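Local structure of nudix hydrolase domain-containing protein (Thermotoga maritima, 3E57) at residues Glu59-Lys67 against Asn145-Val154; Gln68-Met76 against Phe119-Val127. The protein is probably a Nudix hydrolase, although its substrate and exact function remain unknown. All blocks are in the same frame, centred on the assembly; numbering follows the deposited sequence.

In the fold
Both contacts draw on strand 66-77, contact 1 on its first residues and the loop before it, contact 2 on nearly all the rest of it. Their centres lie about 18 Å apart; the strand runs straight from Lys-67 into Gln-68, and Gln-68 N probably donates a hydrogen bond to Val-154 O. Along the chain contact 2 is nested inside contact 1: helix 115-130 comes after the strand and before the loop at 145-154. Contact 1 is partly buried, near the start of the parallel pairing with strand 155-163, whereas contact 2 is fully buried, its centre about 6 Å from the centre of the chain. One strand thus links a loop-lined margin to the helix-covered sheet of the Nudix fold.

Contact 1 (Glu59-Lys67 against Asn145-Val154); sequences EAEYDETTK and NSSTTEVSRV
Lys-67 and Val-154 come together as backbone neighbours, their CA atoms 4.6 Å apart, with Lys-67 CA giving a CH...O contact to Val-154 O at 3.4 Å. Before this point the chain makes a type I turn from Ala-60 to Asp-63 and an Asx turn at Asp-63; facing them is a weakly bonded helical turn about 150-153. Val-154 presents its compact CG1 to Asp-63 O at 3.6 Å, packing against the backbone of this bend. Lys-67 suits its buried place because a long aliphatic chain can deliver an ammonium to several oxygens. Its end turns at chi4 (-92°), which brings NZ to Asn-145 OD1 at 2.6 Å, almost in line with the C=O bond; NZ also gives a weak bond to Arg-153 O and one to a water. On the more exposed side is a salt bridge, Arg-153 NE to Glu-64 OE2 at 3.1 Å. The oxygen lies in the guanidinium plane, yet the nitrogen approaches from above the carboxylate plane, the two planes being 60° apart. Arg-153 NH1 bonds Ser-147 O at 3.0 Å, which helps to fix the guanidinium's rotation. Replacing Arg-153 by a leucine would probably leave the Glu-64 carboxylate without its charge partner and Ser-147 O without this donor. A second water joins the segments, donating to Glu-64 O and Arg-153 O. The arrangement belongs to the place in the mixed Nudix sheet where strands 66-77 and 155-163 begin to run parallel, the first entered from a loop and the second from the short helical turn.

Contact 2 (Gln68-Met76 against Phe119-Val127); sequences QVIPYVVIM and FLKGLEREV
Pro-71 lies against Leu-123, its CB 3.5 Å from Leu-123 CD1, and these two also form the nearest backbone approach, with CA atoms 5.6 Å apart. A proline suits this place: its rigid ring is a compact apolar block that faces the helix, and it has no N-H needing a partner. Leu-123 bends its branch toward the strand, and the same CD1 methyl also meets Val-73 CG2 at 3.5 Å, so one leucine bridges two consecutive strand residues that face the helix. Val-73, beta-branched and at home in a strand, meets Val-127 as well. Val-73 CG2 and Val-127 CG2 are 3.5 Å apart, slightly tighter than usual van der Waals contact, and the two side chains cross at about a right angle. The axes of helix segment 119-127 and strand segment 68-76 approach to 8.6 Å, their directions 50° apart. This is the helix-on-sheet layer of the Nudix fold: helix 115-130 carries Arg-125, Glu-126 and Val-127 in the order that opens the family's REUXEE signature, whose glutamates commonly bind metal in relatives. Glu-126 OE1 comes within 3.3 Å of Pro-71 O, but both are acceptors and no hydrogen bond joins them. Arg-125, turned elsewhere, forms salt bridges with Asp-111 and Glu-129. At the other end, Phe-119 has CG anti to its backbone nitrogen (chi1 179°), which carries the ring over to the strand. Val-69 CG1 meets the ring near its plane, at the edge, 3.7 Å from Phe-119 CE1, while Pro-71 CD approaches the same carbon obliquely. A flat, wide side chain can span this junction: the Phe-119 ring also packs edge-to-face with Phe-44 and touches Leu-45 and Leu-48 of helix 41-51.

Contact 1 (Glu59-Lys67 against Asn145-Val154)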
ATOM      1  N   GLU B  59     -26.250  -6.132  -4.524  1.00 57.40           N
ATOM      2  CA  GLU B  59     -25.858  -6.347  -5.916  1.00 57.78           C
ATOM      3  C   GLU B  59     -24.492  -5.724  -6.257  1.00 58.19           C
ATOM      4  O   GLU B  59     -23.996  -5.887  -7.379  1.00 58.45           O
ATOM      5  CB  GLU B  59     -26.956  -5.805  -6.841  1.00 57.96           C
ATOM      6  CG  GLU B  59     -28.339  -6.413  -6.553  1.00 58.07           C
ATOM      7  CD  GLU B  59     -29.474  -5.729  -7.300  1.00 58.13           C
ATOM      8  OE1 GLU B  59     -29.270  -5.304  -8.457  1.00 58.39           O
ATOM      9  OE2 GLU B  59     -30.580  -5.631  -6.727  1.00 58.22           O
ATOM     10  N   ALA B  60     -23.893  -5.020  -5.295  1.00 58.26           N
ATOM     11  CA  ALA B  60     -22.531  -4.491  -5.438  1.00 58.43           C
ATOM     12  C   ALA B  60     -21.492  -5.412  -4.780  1.00 58.64           C
ATOM     13  O   ALA B  60     -20.329  -5.434  -5.190  1.00 58.73           O
ATOM     14  CB  ALA B  60     -22.448  -3.086  -4.856  1.00 58.36           C
ATOM     15  N   GLU B  61     -21.923  -6.170  -3.769  1.00 58.95           N
ATOM     16  CA  GLU B  61     -21.073  -7.150  -3.066  1.00 58.89           C
ATOM     17  C   GLU B  61     -20.455  -8.213  -3.998  1.00 58.89           C
ATOM     18  O   GLU B  61     -19.348  -8.703  -3.739  1.00 59.15           O
ATOM     19  CB  GLU B  61     -21.887  -7.810  -1.930  1.00 59.17           C
ATOM     20  CG  GLU B  61     -21.390  -9.171  -1.392  1.00 59.85           C
ATOM     21  CD  GLU B  61     -20.185  -9.061  -0.457  1.00 61.94           C
ATOM     22  OE1 GLU B  61     -20.169  -9.778   0.574  1.00 62.76           O
ATOM     23  OE2 GLU B  61     -19.259  -8.268  -0.746  1.00 63.21           O
ATOM     24  N   TYR B  62     -21.169  -8.555  -5.071  1.00 58.62           N
ATOM     25  CA  TYR B  62     -20.738  -9.587  -6.027  1.00 58.22           C
ATOM     26  C   TYR B  62     -20.197  -9.004  -7.342  1.00 57.71           C
ATOM     27  O   TYR B  62     -20.261  -9.664  -8.386  1.00 57.88           O
ATOM     28  CB  TYR B  62     -21.919 -10.517  -6.350  1.00 58.88           C
ATOM     29  CG  TYR B  62     -22.151 -11.630  -5.348  1.00 59.60           C
ATOM     30  CD1 TYR B  62     -21.772 -12.941  -5.639  1.00 60.03           C
ATOM     31  CD2 TYR B  62     -22.766 -11.378  -4.122  1.00 60.06           C
ATOM     32  CE1 TYR B  62     -21.993 -13.973  -4.729  1.00 60.03           C
ATOM     33  CE2 TYR B  62     -22.987 -12.403  -3.205  1.00 60.03           C
ATOM     34  CZ  TYR B  62     -22.600 -13.699  -3.516  1.00 59.92           C
ATOM     35  OH  TYR B  62     -22.821 -14.720  -2.619  1.00 59.86           O
ATOM     36  N   ASP B  63     -19.661  -7.786  -7.310  1.00 56.60           N
ATOM     37  CA  ASP B  63     -19.294  -7.109  -8.553  1.00 55.82           C
ATOM     38  C   ASP B  63     -18.006  -6.297  -8.426  1.00 54.98           C
ATOM     39  O   ASP B  63     -17.988  -5.256  -7.763  1.00 54.96           O
ATOM     40  CB  ASP B  63     -20.449  -6.207  -9.016  1.00 55.93           C
ATOM     41  CG  ASP B  63     -20.275  -5.700 -10.443  1.00 56.37           C
ATOM     42  OD1 ASP B  63     -19.442  -6.257 -11.195  1.00 56.60           O
ATOM     43  OD2 ASP B  63     -20.983  -4.741 -10.820  1.00 56.53           O
ATOM     44  N   GLU B  64     -16.944  -6.779  -9.077  1.00 53.75           N
ATOM     45  CA  GLU B  64     -15.666  -6.062  -9.136  1.00 52.76           C
ATOM     46  C   GLU B  64     -15.633  -5.003 -10.246  1.00 51.44           C
ATOM     47  O   GLU B  64     -14.641  -4.286 -10.387  1.00 51.54           O
ATOM     48  CB  GLU B  64     -14.495  -7.039  -9.303  1.00 52.93           C
ATOM     49  CG  GLU B  64     -14.164  -7.820  -8.036  1.00 53.55           C
ATOM     50  CD  GLU B  64     -12.929  -8.703  -8.174  1.00 54.04           C
ATOM     51  OE1 GLU B  64     -12.123  -8.488  -9.108  1.00 56.54           O
ATOM     52  OE2 GLU B  64     -12.762  -9.615  -7.336  1.00 55.66           O
ATOM     53  N   THR B  65     -16.709  -4.899 -11.026  1.00 49.64           N
ATOM     54  CA  THR B  65     -16.863  -3.815 -12.003  1.00 48.42           C
ATOM     55  C   THR B  65     -17.037  -2.458 -11.322  1.00 46.85           C
ATOM     56  O   THR B  65     -16.826  -1.415 -11.944  1.00 46.51           O
ATOM     57  CB  THR B  65     -18.101  -4.031 -12.905  1.00 48.57           C
ATOM     58  OG1 THR B  65     -18.103  -5.370 -13.421  1.00 49.41           O
ATOM     59  CG2 THR B  65     -18.104  -3.039 -14.063  1.00 49.18           C
ATOM     60  N   THR B  66     -17.462  -2.478 -10.060  1.00 45.13           N
ATOM     61  CA  THR B  66     -17.636  -1.256  -9.285  1.00 43.81           C
ATOM     62  C   THR B  66     -16.953  -1.354  -7.922  1.00 42.59           C
ATOM     63  O   THR B  66     -16.670  -2.451  -7.412  1.00 42.36           O
ATOM     64  CB  THR B  66     -19.133  -0.932  -9.070  1.00 43.90           C
ATOM     65  OG1 THR B  66     -19.789  -2.059  -8.477  1.00 43.29           O
ATOM     66  CG2 THR B  66     -19.813  -0.580 -10.397  1.00 43.48           C
ATOM     67  N   LYS B  67     -16.684  -0.187  -7.344  1.00 40.81           N
ATOM     68  CA  LYS B  67     -16.174  -0.100  -5.990  1.00 39.45           C
ATOM     69  C   LYS B  67     -17.110   0.758  -5.143  1.00 37.91           C
ATOM     70  O   LYS B  67     -17.528   1.839  -5.555  1.00 37.57           O
ATOM     71  CB  LYS B  67     -14.731   0.434  -5.997  1.00 39.35           C
ATOM     72  CG  LYS B  67     -13.756  -0.626  -6.489  1.00 39.64           C
ATOM     73  CD  LYS B  67     -12.294  -0.196  -6.451  1.00 39.78           C
ATOM     74  CE  LYS B  67     -11.351  -1.418  -6.414  1.00 39.48           C
ATOM     75  NZ  LYS B  67     -10.996  -1.845  -4.993  1.00 40.01           N
ATOM     76  N   ASN B 145      -6.960   1.339  -1.332  1.00 25.98           N
ATOM     77  CA  ASN B 145      -7.369   0.396  -2.352  1.00 26.67           C
ATOM     78  C   ASN B 145      -6.520  -0.836  -2.193  1.00 27.24           C
ATOM     79  O   ASN B 145      -5.334  -0.823  -2.512  1.00 27.21           O
ATOM     80  CB  ASN B 145      -7.181   1.002  -3.751  1.00 26.86           C
ATOM     81  CG  ASN B 145      -7.698   0.106  -4.858  1.00 27.45           C
ATOM     82  OD1 ASN B 145      -8.805  -0.417  -4.777  1.00 31.89           O
ATOM     83  ND2 ASN B 145      -6.902  -0.067  -5.908  1.00 28.54           N
ATOM     84  N   SER B 146      -7.101  -1.891  -1.636  1.00 28.04           N
ATOM     85  CA  SER B 146      -6.358  -3.130  -1.429  1.00 28.73           C
ATOM     86  C   SER B 146      -7.145  -4.280  -2.001  1.00 29.82           C
ATOM     87  O   SER B 146      -8.372  -4.249  -2.021  1.00 29.79           O
ATOM     88  CB  SER B 146      -6.112  -3.382   0.047  1.00 29.33           C
ATOM     89  OG  SER B 146      -7.342  -3.448   0.717  1.00 31.55           O
ATOM     90  N   SER B 147      -6.430  -5.297  -2.458  1.00 30.88           N
ATOM     91  CA  SER B 147      -7.044  -6.359  -3.213  1.00 31.81           C
ATOM     92  C   SER B 147      -6.882  -7.703  -2.517  1.00 32.56           C
ATOM     93  O   SER B 147      -7.087  -8.738  -3.143  1.00 32.91           O
ATOM     94  CB  SER B 147      -6.424  -6.423  -4.608  1.00 31.69           C
ATOM     95  OG  SER B 147      -5.051  -6.758  -4.528  1.00 29.55           O
ATOM     96  N   THR B 148      -6.546  -7.696  -1.229  1.00 33.50           N
ATOM     97  CA  THR B 148      -6.201  -8.946  -0.538  1.00 34.57           C
ATOM     98  C   THR B 148      -7.403  -9.793  -0.067  1.00 35.40           C
ATOM     99  O   THR B 148      -7.217 -10.929   0.373  1.00 35.57           O
ATOM    100  CB  THR B 148      -5.239  -8.698   0.643  1.00 34.85           C
ATOM    101  OG1 THR B 148      -5.765  -7.685   1.502  1.00 36.24           O
ATOM    102  CG2 THR B 148      -3.878  -8.250   0.124  1.00 35.29           C
ATOM    103  N   THR B 149      -8.624  -9.261  -0.164  1.00 35.94           N
ATOM    104  CA  THR B 149      -9.825 -10.022   0.225  1.00 36.38           C
ATOM    105  C   THR B 149     -10.973  -9.733  -0.718  1.00 36.91           C
ATOM    106  O   THR B 149     -10.929  -8.757  -1.477  1.00 37.10           O
ATOM    107  CB  THR B 149     -10.264  -9.738   1.698  1.00 36.41           C
ATOM    108  OG1 THR B 149     -10.708  -8.380   1.846  1.00 36.74           O
ATOM    109  CG2 THR B 149      -9.108 -10.006   2.682  1.00 36.78           C
ATOM    110  N   GLU B 150     -11.990 -10.593  -0.683  1.00 37.16           N
ATOM    111  CA  GLU B 150     -13.203 -10.402  -1.480  1.00 37.48           C
ATOM    112  C   GLU B 150     -13.825  -9.038  -1.210  1.00 37.04           C
ATOM    113  O   GLU B 150     -14.186  -8.320  -2.136  1.00 36.93           O
ATOM    114  CB  GLU B 150     -14.254 -11.476  -1.153  1.00 37.77           C
ATOM    115  CG  GLU B 150     -13.932 -12.886  -1.620  1.00 39.14           C
ATOM    116  CD  GLU B 150     -15.045 -13.874  -1.267  1.00 39.89           C
ATOM    117  OE1 GLU B 150     -15.644 -13.737  -0.172  1.00 43.91           O
ATOM    118  OE2 GLU B 150     -15.322 -14.787  -2.076  1.00 43.11           O
ATOM    119  N   VAL B 151     -13.957  -8.698   0.065  1.00 36.80           N
ATOM    120  CA  VAL B 151     -14.552  -7.424   0.452  1.00 36.67           C
ATOM    121  C   VAL B 151     -13.654  -6.267  -0.005  1.00 36.28           C
ATOM    122  O   VAL B 151     -14.135  -5.299  -0.593  1.00 36.77           O
ATOM    123  CB  VAL B 151     -14.808  -7.362   1.975  1.00 36.61           C
ATOM    124  CG1 VAL B 151     -15.355  -5.997   2.383  1.00 36.68           C
ATOM    125  CG2 VAL B 151     -15.779  -8.462   2.391  1.00 37.86           C
ATOM    126  N   SER B 152     -12.351  -6.387   0.239  1.00 35.66           N
ATOM    127  CA  SER B 152     -11.395  -5.343  -0.139  1.00 35.58           C
ATOM    128  C   SER B 152     -11.484  -4.958  -1.602  1.00 34.83           C
ATOM    129  O   SER B 152     -11.488  -3.770  -1.929  1.00 34.02           O
ATOM    130  CB  SER B 152      -9.966  -5.792   0.170  1.00 35.62           C
ATOM    131  OG  SER B 152      -9.798  -5.851   1.563  1.00 37.85           O
ATOM    132  N   ARG B 153     -11.576  -5.956  -2.479  1.00 34.47           N
ATOM    133  CA  ARG B 153     -11.570  -5.698  -3.923  1.00 34.76           C
ATOM    134  C   ARG B 153     -12.783  -4.912  -4.438  1.00 34.38           C
ATOM    135  O   ARG B 153     -12.720  -4.324  -5.530  1.00 35.03           O
ATOM    136  CB  ARG B 153     -11.412  -7.007  -4.701  1.00 34.87           C
ATOM    137  CG  ARG B 153     -10.052  -7.639  -4.516  1.00 35.10           C
ATOM    138  CD  ARG B 153      -9.793  -8.802  -5.461  1.00 37.04           C
ATOM    139  NE  ARG B 153     -10.571 -10.009  -5.165  1.00 38.88           N
ATOM    140  CZ  ARG B 153     -10.187 -11.005  -4.364  1.00 40.01           C
ATOM    141  NH1 ARG B 153      -9.038 -10.961  -3.694  1.00 40.63           N
ATOM    142  NH2 ARG B 153     -10.985 -12.059  -4.213  1.00 40.23           N
ATOM    143  N   VAL B 154     -13.876  -4.896  -3.672  1.00 33.86           N
ATOM    144  CA  VAL B 154     -15.076  -4.150  -4.058  1.00 33.12           C
ATOM    145  C   VAL B 154     -15.277  -2.878  -3.228  1.00 32.80           C
ATOM    146  O   VAL B 154     -16.299  -2.219  -3.367  1.00 33.34           O
ATOM    147  CB  VAL B 154     -16.356  -5.045  -3.997  1.00 33.43           C
ATOM    148  CG1 VAL B 154     -16.159  -6.303  -4.830  1.00 33.01           C
ATOM    149  CG2 VAL B 154     -16.723  -5.401  -2.567  1.00 33.68           C
TER
HETATM  150  O   HOH W   1     -13.104  -4.077  -8.098  1.00 54.91           O
HETATM  151  O   HOH W   2      -8.602  -3.685  -5.094  1.00 37.28           O

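Contact 2 (Gln68-Met76 against Phe119-Val127)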
ATOM      1  N   GLN B  68     -17.462   0.231  -3.977  1.00 36.34           N
ATOM      2  CA  GLN B  68     -18.298   0.914  -3.012  1.00 35.54           C
ATOM      3  C   GLN B  68     -17.456   1.935  -2.265  1.00 34.48           C
ATOM      4  O   GLN B  68     -16.423   1.587  -1.704  1.00 33.52           O
ATOM      5  CB  GLN B  68     -18.879  -0.102  -2.032  1.00 35.54           C
ATOM      6  CG  GLN B  68     -19.746  -1.173  -2.713  1.00 36.35           C
ATOM      7  CD  GLN B  68     -19.865  -2.436  -1.903  1.00 36.75           C
ATOM      8  OE1 GLN B  68     -20.215  -2.400  -0.727  1.00 39.68           O
ATOM      9  NE2 GLN B  68     -19.582  -3.571  -2.532  1.00 38.15           N
ATOM     10  N   VAL B  69     -17.883   3.193  -2.272  1.00 33.45           N
ATOM     11  CA  VAL B  69     -17.145   4.253  -1.584  1.00 32.80           C
ATOM     12  C   VAL B  69     -17.435   4.222  -0.084  1.00 32.11           C
ATOM     13  O   VAL B  69     -18.581   4.409   0.345  1.00 31.60           O
ATOM     14  CB  VAL B  69     -17.485   5.621  -2.162  1.00 32.80           C
ATOM     15  CG1 VAL B  69     -16.813   6.723  -1.351  1.00 32.24           C
ATOM     16  CG2 VAL B  69     -17.076   5.667  -3.623  1.00 32.78           C
ATOM     17  N   ILE B  70     -16.380   3.976   0.696  1.00 31.59           N
ATOM     18  CA  ILE B  70     -16.469   3.794   2.136  1.00 31.16           C
ATOM     19  C   ILE B  70     -15.695   4.910   2.847  1.00 30.72           C
ATOM     20  O   ILE B  70     -14.458   4.879   2.878  1.00 30.73           O
ATOM     21  CB  ILE B  70     -15.870   2.420   2.562  1.00 31.50           C
ATOM     22  CG1 ILE B  70     -16.493   1.269   1.761  1.00 32.19           C
ATOM     23  CG2 ILE B  70     -16.071   2.180   4.056  1.00 31.40           C
ATOM     24  CD1 ILE B  70     -17.987   1.109   1.965  1.00 32.53           C
ATOM     25  N   PRO B  71     -16.405   5.908   3.404  1.00 30.04           N
ATOM     26  CA  PRO B  71     -15.720   6.806   4.321  1.00 29.36           C
ATOM     27  C   PRO B  71     -15.178   5.998   5.499  1.00 28.70           C
ATOM     28  O   PRO B  71     -15.866   5.109   5.988  1.00 28.37           O
ATOM     29  CB  PRO B  71     -16.827   7.777   4.758  1.00 29.74           C
ATOM     30  CG  PRO B  71     -18.112   7.062   4.460  1.00 30.39           C
ATOM     31  CD  PRO B  71     -17.820   6.296   3.223  1.00 30.14           C
ATOM     32  N   TYR B  72     -13.947   6.278   5.910  1.00 27.77           N
ATOM     33  CA  TYR B  72     -13.228   5.471   6.899  1.00 27.14           C
ATOM     34  C   TYR B  72     -12.454   6.422   7.810  1.00 27.12           C
ATOM     35  O   TYR B  72     -11.476   7.050   7.385  1.00 26.45           O
ATOM     36  CB  TYR B  72     -12.279   4.513   6.186  1.00 27.56           C
ATOM     37  CG  TYR B  72     -11.744   3.393   7.053  1.00 27.02           C
ATOM     38  CD1 TYR B  72     -12.579   2.359   7.480  1.00 27.74           C
ATOM     39  CD2 TYR B  72     -10.413   3.343   7.426  1.00 27.51           C
ATOM     40  CE1 TYR B  72     -12.103   1.329   8.267  1.00 27.62           C
ATOM     41  CE2 TYR B  72      -9.931   2.293   8.217  1.00 28.06           C
ATOM     42  CZ  TYR B  72     -10.789   1.294   8.629  1.00 27.65           C
ATOM     43  OH  TYR B  72     -10.301   0.251   9.415  1.00 28.87           O
ATOM     44  N   VAL B  73     -12.907   6.549   9.050  1.00 26.09           N
ATOM     45  CA  VAL B  73     -12.430   7.596   9.928  1.00 26.24           C
ATOM     46  C   VAL B  73     -11.681   7.016  11.113  1.00 26.44           C
ATOM     47  O   VAL B  73     -12.213   6.188  11.854  1.00 25.89           O
ATOM     48  CB  VAL B  73     -13.600   8.462  10.443  1.00 26.75           C
ATOM     49  CG1 VAL B  73     -13.063   9.630  11.270  1.00 26.25           C
ATOM     50  CG2 VAL B  73     -14.450   8.963   9.270  1.00 26.33           C
ATOM     51  N   VAL B  74     -10.443   7.464  11.275  1.00 26.39           N
ATOM     52  CA  VAL B  74      -9.645   7.166  12.437  1.00 26.73           C
ATOM     53  C   VAL B  74      -9.822   8.341  13.393  1.00 27.15           C
ATOM     54  O   VAL B  74      -9.701   9.503  12.985  1.00 26.79           O
ATOM     55  CB  VAL B  74      -8.165   7.030  12.055  1.00 27.00           C
ATOM     56  CG1 VAL B  74      -7.305   6.868  13.313  1.00 27.81           C
ATOM     57  CG2 VAL B  74      -7.973   5.853  11.092  1.00 26.14           C
ATOM     58  N   ILE B  75     -10.125   8.037  14.648  1.00 27.17           N
ATOM     59  CA  ILE B  75     -10.436   9.060  15.637  1.00 28.53           C
ATOM     60  C   ILE B  75      -9.268   9.209  16.590  1.00 28.75           C
ATOM     61  O   ILE B  75      -8.773   8.214  17.108  1.00 26.78           O
ATOM     62  CB  ILE B  75     -11.725   8.687  16.414  1.00 28.07           C
ATOM     63  CG1 ILE B  75     -12.933   8.820  15.490  1.00 29.22           C
ATOM     64  CG2 ILE B  75     -11.907   9.575  17.653  1.00 28.23           C
ATOM     65  CD1 ILE B  75     -14.180   8.229  16.053  1.00 29.30           C
ATOM     66  N   MET B  76      -8.817  10.451  16.796  1.00 29.87           N
ATOM     67  CA  MET B  76      -7.832  10.761  17.828  1.00 31.72           C
ATOM     68  C   MET B  76      -8.386  11.741  18.856  1.00 32.18           C
ATOM     69  O   MET B  76      -8.946  12.772  18.482  1.00 32.60           O
ATOM     70  CB  MET B  76      -6.573  11.361  17.216  1.00 31.70           C
ATOM     71  CG  MET B  76      -5.635  10.325  16.619  1.00 33.82           C
ATOM     72  SD  MET B  76      -4.039  11.039  16.215  1.00 35.18           S
ATOM     73  CE  MET B  76      -3.185  10.966  17.795  1.00 36.35           C
ATOM     74  N   PHE B 119     -21.982  11.912   0.279  1.00 34.31           N
ATOM     75  CA  PHE B 119     -20.711  11.491   0.878  1.00 34.60           C
ATOM     76  C   PHE B 119     -20.464  12.237   2.180  1.00 34.80           C
ATOM     77  O   PHE B 119     -20.241  11.622   3.223  1.00 34.62           O
ATOM     78  CB  PHE B 119     -19.540  11.724  -0.079  1.00 34.37           C
ATOM     79  CG  PHE B 119     -18.200  11.319   0.498  1.00 33.89           C
ATOM     80  CD1 PHE B 119     -17.706  10.037   0.309  1.00 33.99           C
ATOM     81  CD2 PHE B 119     -17.453  12.220   1.246  1.00 33.43           C
ATOM     82  CE1 PHE B 119     -16.482   9.660   0.851  1.00 33.87           C
ATOM     83  CE2 PHE B 119     -16.233  11.854   1.800  1.00 34.51           C
ATOM     84  CZ  PHE B 119     -15.741  10.566   1.591  1.00 33.79           C
ATOM     85  N   LEU B 120     -20.534  13.564   2.119  1.00 35.32           N
ATOM     86  CA  LEU B 120     -20.214  14.391   3.273  1.00 35.94           C
ATOM     87  C   LEU B 120     -21.155  14.141   4.457  1.00 36.40           C
ATOM     88  O   LEU B 120     -20.698  14.012   5.592  1.00 36.09           O
ATOM     89  CB  LEU B 120     -20.170  15.872   2.879  1.00 36.06           C
ATOM     90  CG  LEU B 120     -19.009  16.222   1.932  1.00 36.04           C
ATOM     91  CD1 LEU B 120     -19.081  17.669   1.471  1.00 35.26           C
ATOM     92  CD2 LEU B 120     -17.665  15.941   2.583  1.00 35.61           C
ATOM     93  N   LYS B 121     -22.455  14.036   4.200  1.00 37.15           N
ATOM     94  CA  LYS B 121     -23.412  13.730   5.277  1.00 37.57           C
ATOM     95  C   LYS B 121     -23.296  12.277   5.739  1.00 37.78           C
ATOM     96  O   LYS B 121     -23.324  12.002   6.942  1.00 37.70           O
ATOM     97  CB  LYS B 121     -24.849  14.077   4.875  1.00 37.95           C
ATOM     98  CG  LYS B 121     -25.174  15.546   5.112  1.00 38.52           C
ATOM     99  CD  LYS B 121     -26.651  15.848   4.955  1.00 38.54           C
ATOM    100  CE  LYS B 121     -26.911  17.352   4.806  1.00 39.67           C
ATOM    101  NZ  LYS B 121     -26.109  17.979   3.707  1.00 39.58           N
ATOM    102  N   GLY B 122     -23.141  11.357   4.787  1.00 37.91           N
ATOM    103  CA  GLY B 122     -22.938   9.941   5.101  1.00 38.47           C
ATOM    104  C   GLY B 122     -21.689   9.683   5.932  1.00 38.82           C
ATOM    105  O   GLY B 122     -21.699   8.846   6.833  1.00 38.54           O
ATOM    106  N   LEU B 123     -20.620  10.414   5.625  1.00 39.44           N
ATOM    107  CA  LEU B 123     -19.393  10.414   6.434  1.00 39.81           C
ATOM    108  C   LEU B 123     -19.695  10.740   7.903  1.00 40.36           C
ATOM    109  O   LEU B 123     -19.292  10.001   8.802  1.00 40.41           O
ATOM    110  CB  LEU B 123     -18.397  11.422   5.845  1.00 39.89           C
ATOM    111  CG  LEU B 123     -17.117  11.815   6.593  1.00 39.92           C
ATOM    112  CD1 LEU B 123     -16.186  10.649   6.706  1.00 38.90           C
ATOM    113  CD2 LEU B 123     -16.432  13.001   5.889  1.00 39.78           C
ATOM    114  N   GLU B 124     -20.413  11.840   8.134  1.00 40.65           N
ATOM    115  CA  GLU B 124     -20.829  12.244   9.480  1.00 40.99           C
ATOM    116  C   GLU B 124     -21.755  11.196  10.126  1.00 41.02           C
ATOM    117  O   GLU B 124     -21.527  10.766  11.259  1.00 40.88           O
ATOM    118  CB  GLU B 124     -21.528  13.614   9.421  1.00 41.08           C
ATOM    119  CG  GLU B 124     -21.952  14.174  10.776  1.00 41.56           C
ATOM    120  CD  GLU B 124     -22.851  15.404  10.673  1.00 42.46           C
ATOM    121  OE1 GLU B 124     -23.116  15.883   9.543  1.00 44.98           O
ATOM    122  OE2 GLU B 124     -23.300  15.891  11.739  1.00 44.57           O
ATOM    123  N   ARG B 125     -22.791  10.790   9.396  1.00 41.15           N
ATOM    124  CA  ARG B 125     -23.754   9.801   9.886  1.00 41.34           C
ATOM    125  C   ARG B 125     -23.077   8.488  10.282  1.00 41.37           C
ATOM    126  O   ARG B 125     -23.249   7.999  11.403  1.00 41.44           O
ATOM    127  CB  ARG B 125     -24.808   9.523   8.811  1.00 41.35           C
ATOM    128  CG  ARG B 125     -25.780   8.393   9.160  1.00 41.41           C
ATOM    129  CD  ARG B 125     -26.687   8.036   7.996  1.00 41.75           C
ATOM    130  NE  ARG B 125     -25.940   7.698   6.788  1.00 42.66           N
ATOM    131  CZ  ARG B 125     -25.279   6.557   6.595  1.00 41.97           C
ATOM    132  NH1 ARG B 125     -25.239   5.620   7.528  1.00 41.95           N
ATOM    133  NH2 ARG B 125     -24.642   6.353   5.456  1.00 42.46           N
ATOM    134  N   GLU B 126     -22.326   7.931   9.334  1.00 41.59           N
ATOM    135  CA  GLU B 126     -21.531   6.714   9.507  1.00 41.45           C
ATOM    136  C   GLU B 126     -20.810   6.684  10.859  1.00 41.28           C
ATOM    137  O   GLU B 126     -20.926   5.716  11.611  1.00 40.88           O
ATOM    138  CB  GLU B 126     -20.520   6.645   8.351  1.00 41.96           C
ATOM    139  CG  GLU B 126     -19.583   5.462   8.310  1.00 42.43           C
ATOM    140  CD  GLU B 126     -18.286   5.686   9.059  1.00 42.77           C
ATOM    141  OE1 GLU B 126     -17.405   6.443   8.570  1.00 40.71           O
ATOM    142  OE2 GLU B 126     -18.152   5.082  10.140  1.00 44.51           O
ATOM    143  N   VAL B 127     -20.074   7.755  11.154  1.00 41.10           N
ATOM    144  CA  VAL B 127     -19.332   7.878  12.409  1.00 41.05           C
ATOM    145  C   VAL B 127     -20.275   7.975  13.617  1.00 40.87           C
ATOM    146  O   VAL B 127     -20.082   7.280  14.609  1.00 40.57           O
ATOM    147  CB  VAL B 127     -18.374   9.097  12.373  1.00 41.01           C
ATOM    148  CG1 VAL B 127     -17.779   9.385  13.757  1.00 41.23           C
ATOM    149  CG2 VAL B 127     -17.264   8.864  11.346  1.00 40.14           C
TER